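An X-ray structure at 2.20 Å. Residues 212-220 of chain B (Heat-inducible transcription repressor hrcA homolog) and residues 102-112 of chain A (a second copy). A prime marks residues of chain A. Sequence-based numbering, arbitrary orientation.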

# COMPACT_ATOMS: atom_id res chain seq x y z
N LYS B 212 -10.55 -1.86 -8.94
CA LYS B 212 -9.94 -1.44 -10.20
C LYS B 212 -9.17 -0.12 -10.05
O LYS B 212 -8.74 0.44 -11.04
CB LYS B 212 -11.02 -1.35 -11.28
CG LYS B 212 -11.46 -2.72 -11.76
CD LYS B 212 -12.53 -2.62 -12.80
CE LYS B 212 -12.99 -3.98 -13.33
NZ LYS B 212 -12.03 -5.10 -13.18
N GLY B 213 -8.99 0.34 -8.82
CA GLY B 213 -8.35 1.61 -8.54
C GLY B 213 -6.84 1.59 -8.73
O GLY B 213 -6.22 2.65 -8.88
N SER B 214 -6.22 0.41 -8.69
CA SER B 214 -4.78 0.30 -8.95
C SER B 214 -4.42 -1.07 -9.48
O SER B 214 -5.25 -1.98 -9.46
CB SER B 214 -4.00 0.56 -7.66
OG SER B 214 -4.23 -0.49 -6.75
N GLY B 215 -3.20 -1.22 -9.98
CA GLY B 215 -2.72 -2.50 -10.48
C GLY B 215 -2.64 -3.52 -9.36
O GLY B 215 -2.98 -4.69 -9.55
N PHE B 216 -2.23 -3.08 -8.19
CA PHE B 216 -2.13 -3.95 -7.04
C PHE B 216 -3.52 -4.51 -6.65
O PHE B 216 -3.68 -5.68 -6.45
CB PHE B 216 -1.53 -3.22 -5.82
CG PHE B 216 -1.56 -4.06 -4.57
CD1 PHE B 216 -0.63 -5.07 -4.38
CD2 PHE B 216 -2.55 -3.88 -3.63
CE1 PHE B 216 -0.68 -5.86 -3.26
CE2 PHE B 216 -2.58 -4.66 -2.51
CZ PHE B 216 -1.66 -5.65 -2.33
N LEU B 217 -4.50 -3.64 -6.52
CA LEU B 217 -5.84 -4.10 -6.15
C LEU B 217 -6.43 -4.95 -7.27
O LEU B 217 -7.14 -5.90 -6.99
CB LEU B 217 -6.74 -2.92 -5.81
CG LEU B 217 -6.35 -2.14 -4.56
CD1 LEU B 217 -7.15 -0.87 -4.45
CD2 LEU B 217 -6.52 -2.99 -3.32
N ARG B 218 -6.10 -4.64 -8.53
CA ARG B 218 -6.50 -5.50 -9.64
C ARG B 218 -5.93 -6.91 -9.50
O ARG B 218 -6.62 -7.90 -9.76
CB ARG B 218 -6.11 -4.92 -11.01
CG ARG B 218 -7.06 -3.89 -11.55
CD ARG B 218 -6.56 -3.20 -12.83
NE ARG B 218 -7.63 -3.05 -13.81
CZ ARG B 218 -8.43 -2.00 -13.91
NH1 ARG B 218 -8.28 -0.94 -13.13
NH2 ARG B 218 -9.37 -1.99 -14.82
N LEU B 219 -4.67 -7.01 -9.08
CA LEU B 219 -4.07 -8.31 -8.79
C LEU B 219 -4.87 -9.02 -7.70
O LEU B 219 -5.22 -10.18 -7.87
CB LEU B 219 -2.61 -8.17 -8.34
CG LEU B 219 -1.63 -9.35 -8.43
CD1 LEU B 219 -0.50 -9.16 -7.43
CD2 LEU B 219 -2.23 -10.69 -8.24
N ILE B 220 -5.17 -8.33 -6.61
CA ILE B 220 -5.97 -8.92 -5.52
C ILE B 220 -7.35 -9.43 -6.02
O ILE B 220 -7.81 -10.48 -5.58
CB ILE B 220 -6.19 -7.88 -4.38
CG1 ILE B 220 -4.85 -7.45 -3.74
CG2 ILE B 220 -7.17 -8.42 -3.32
CD1 ILE B 220 -3.95 -8.59 -3.34
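Chain A (102-112) DLAVETFKSMP

The 102-112 stretch of chain A lies across the N-terminal end of a chain B helix in a small, mixed contact, in which one direct hydrogen bond and two bridging waters engage the start of the helix and a leucine-phenylalanine cluster packs beside it. Together the two stretches bury 453 Å².

In chain A, Asp102′ precedes a short, weakly bonded helical segment at about 103-106, and its OD1 accepts a weak capping bond from Val105′ N (3.3 Å). From Phe108′ onward the backbone is loop; it is extended at Phe108′ and Lys109′ and turns at Met111′, where phi is positive (47°). In chain B the helix begins at Gly215, capped by Ser214, whose OG accepts from Leu217 N at 3.2 Å. The two chains run in opposite senses through the contact: the CA atoms pair in register as Gly213 with Met111′ (4.8 Å), Ser214 with Lys109′ (5.1 Å) and Gly215 with Glu106′ (4.8 Å), so that chain A descends in number as chain B ascends.

The direct polar link joins the two backbones. Phe216 N donates to Glu106′ O at 3.0 Å with an N-H...O angle of 160°, which places a carbonyl of chain A at a first-turn amide that has no partner within its own helix. Water 2 extends this arrangement, accepting from Gly215 N (3.1 Å) and donating to Phe108′ O (2.8 Å). Water 1 lies 2.8 Å from Ser214 OG and donates to Thr107′ O, also at 2.8 Å, so the capping serine is tied to chain A as well. Ser214 CB points toward chain A and approaches both Glu106′ O and Phe108′ O to 3.3 Å, while Gly213 O comes within 3.3 Å of Lys109′ CB.

Farther along the helix the contact becomes apolar. Phe216, which loses more area to the other stretch (81 Å²) than any other residue here, adopts a t rotamer. Leu103′ CD1 lies at the edge of the Phe216 ring, 3.6 Å from Phe216 CE1, and Thr107′ CG2 approaches Phe216 CG obliquely at 3.8 Å. Leu103′ also reaches Leu219 one turn on, with Leu103′ CD2 3.5 Å from Leu219 CD1, and so touches two helix side chains at once. Away from this cluster, on another side of the helix, Leu217 CD1 lies 3.6 Å from Lys109′ NZ, a nitrogen hydrogen-bonded elsewhere in the structure. Gly215 sits close under Glu106′: a CB modelled on the glycine would fall 3.2 Å from Glu106′ OE2, a tight approach that the absence of a side chain avoids.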

# COMPACT_ATOMS: atom_id res chain seq x y z
N ASP A 102 6.13 -5.06 -10.69
CA ASP A 102 6.66 -4.36 -9.52
C ASP A 102 5.49 -4.03 -8.59
O ASP A 102 4.83 -3.02 -8.74
CB ASP A 102 7.42 -3.11 -9.93
CG ASP A 102 7.97 -2.34 -8.75
OD1 ASP A 102 7.54 -2.54 -7.59
OD2 ASP A 102 8.85 -1.47 -8.88
N LEU A 103 5.30 -4.91 -7.61
CA LEU A 103 4.15 -4.89 -6.74
C LEU A 103 4.03 -3.54 -6.03
O LEU A 103 2.94 -2.96 -5.95
CB LEU A 103 4.28 -6.01 -5.70
CG LEU A 103 3.18 -7.04 -5.42
CD1 LEU A 103 2.65 -6.87 -4.02
CD2 LEU A 103 2.03 -7.02 -6.41
N ALA A 104 5.15 -3.05 -5.52
CA ALA A 104 5.16 -1.84 -4.71
C ALA A 104 4.62 -0.63 -5.48
O ALA A 104 3.77 0.10 -4.98
CB ALA A 104 6.55 -1.56 -4.20
N VAL A 105 5.12 -0.44 -6.69
CA VAL A 105 4.73 0.72 -7.48
C VAL A 105 3.27 0.59 -7.98
O VAL A 105 2.59 1.59 -8.12
CB VAL A 105 5.71 1.01 -8.64
CG1 VAL A 105 5.46 0.11 -9.85
CG2 VAL A 105 5.61 2.46 -9.01
N GLU A 106 2.80 -0.65 -8.18
CA GLU A 106 1.42 -0.88 -8.61
C GLU A 106 0.38 -0.52 -7.54
O GLU A 106 -0.81 -0.43 -7.86
CB GLU A 106 1.21 -2.32 -9.05
CG GLU A 106 1.91 -2.69 -10.35
CD GLU A 106 1.68 -4.16 -10.70
OE1 GLU A 106 2.59 -4.78 -11.33
OE2 GLU A 106 0.60 -4.70 -10.33
N THR A 107 0.81 -0.30 -6.29
CA THR A 107 -0.08 0.22 -5.26
C THR A 107 -0.46 1.67 -5.46
O THR A 107 -1.35 2.18 -4.77
CB THR A 107 0.48 0.06 -3.84
OG1 THR A 107 1.60 0.95 -3.63
CG2 THR A 107 0.98 -1.37 -3.58
N PHE A 108 0.20 2.35 -6.39
CA PHE A 108 -0.16 3.73 -6.64
C PHE A 108 -1.59 3.79 -7.16
O PHE A 108 -1.97 3.07 -8.08
CB PHE A 108 0.76 4.42 -7.64
CG PHE A 108 0.43 5.87 -7.84
CD1 PHE A 108 0.72 6.79 -6.86
CD2 PHE A 108 -0.23 6.30 -8.98
CE1 PHE A 108 0.40 8.14 -7.02
CE2 PHE A 108 -0.55 7.68 -9.14
CZ PHE A 108 -0.23 8.58 -8.17
N LYS A 109 -2.38 4.62 -6.54
CA LYS A 109 -3.71 4.91 -7.04
C LYS A 109 -4.00 6.38 -6.84
O LYS A 109 -3.68 6.97 -5.80
CB LYS A 109 -4.77 4.08 -6.33
CG LYS A 109 -4.65 4.04 -4.83
CD LYS A 109 -5.94 3.45 -4.22
CE LYS A 109 -5.67 2.41 -3.16
NZ LYS A 109 -6.91 2.05 -2.39
N SER A 110 -4.58 6.95 -7.89
CA SER A 110 -5.26 8.23 -7.80
C SER A 110 -6.68 7.91 -7.36
O SER A 110 -7.42 8.81 -7.01
CB SER A 110 -5.27 8.94 -9.14
OG SER A 110 -4.89 8.05 -10.17
N MET A 111 -7.03 6.62 -7.41
CA MET A 111 -8.26 6.08 -6.82
C MET A 111 -9.42 6.96 -7.20
O MET A 111 -9.53 7.26 -8.40
CB MET A 111 -8.08 5.74 -5.33
CG MET A 111 -7.67 6.84 -4.36
SD MET A 111 -7.55 6.21 -2.63
CE MET A 111 -9.25 6.15 -2.06
N PRO A 112 -10.33 7.36 -6.31
CA PRO A 112 -11.26 8.38 -6.73
C PRO A 112 -10.89 9.77 -6.21
O PRO A 112 -11.78 10.57 -6.11
CB PRO A 112 -12.58 7.87 -6.14
CG PRO A 112 -12.18 7.03 -4.97
CD PRO A 112 -10.69 6.89 -4.97
O HOH W 1 -3.25 0.16 -4.19
O HOH W 2 -1.64 1.47 -10.34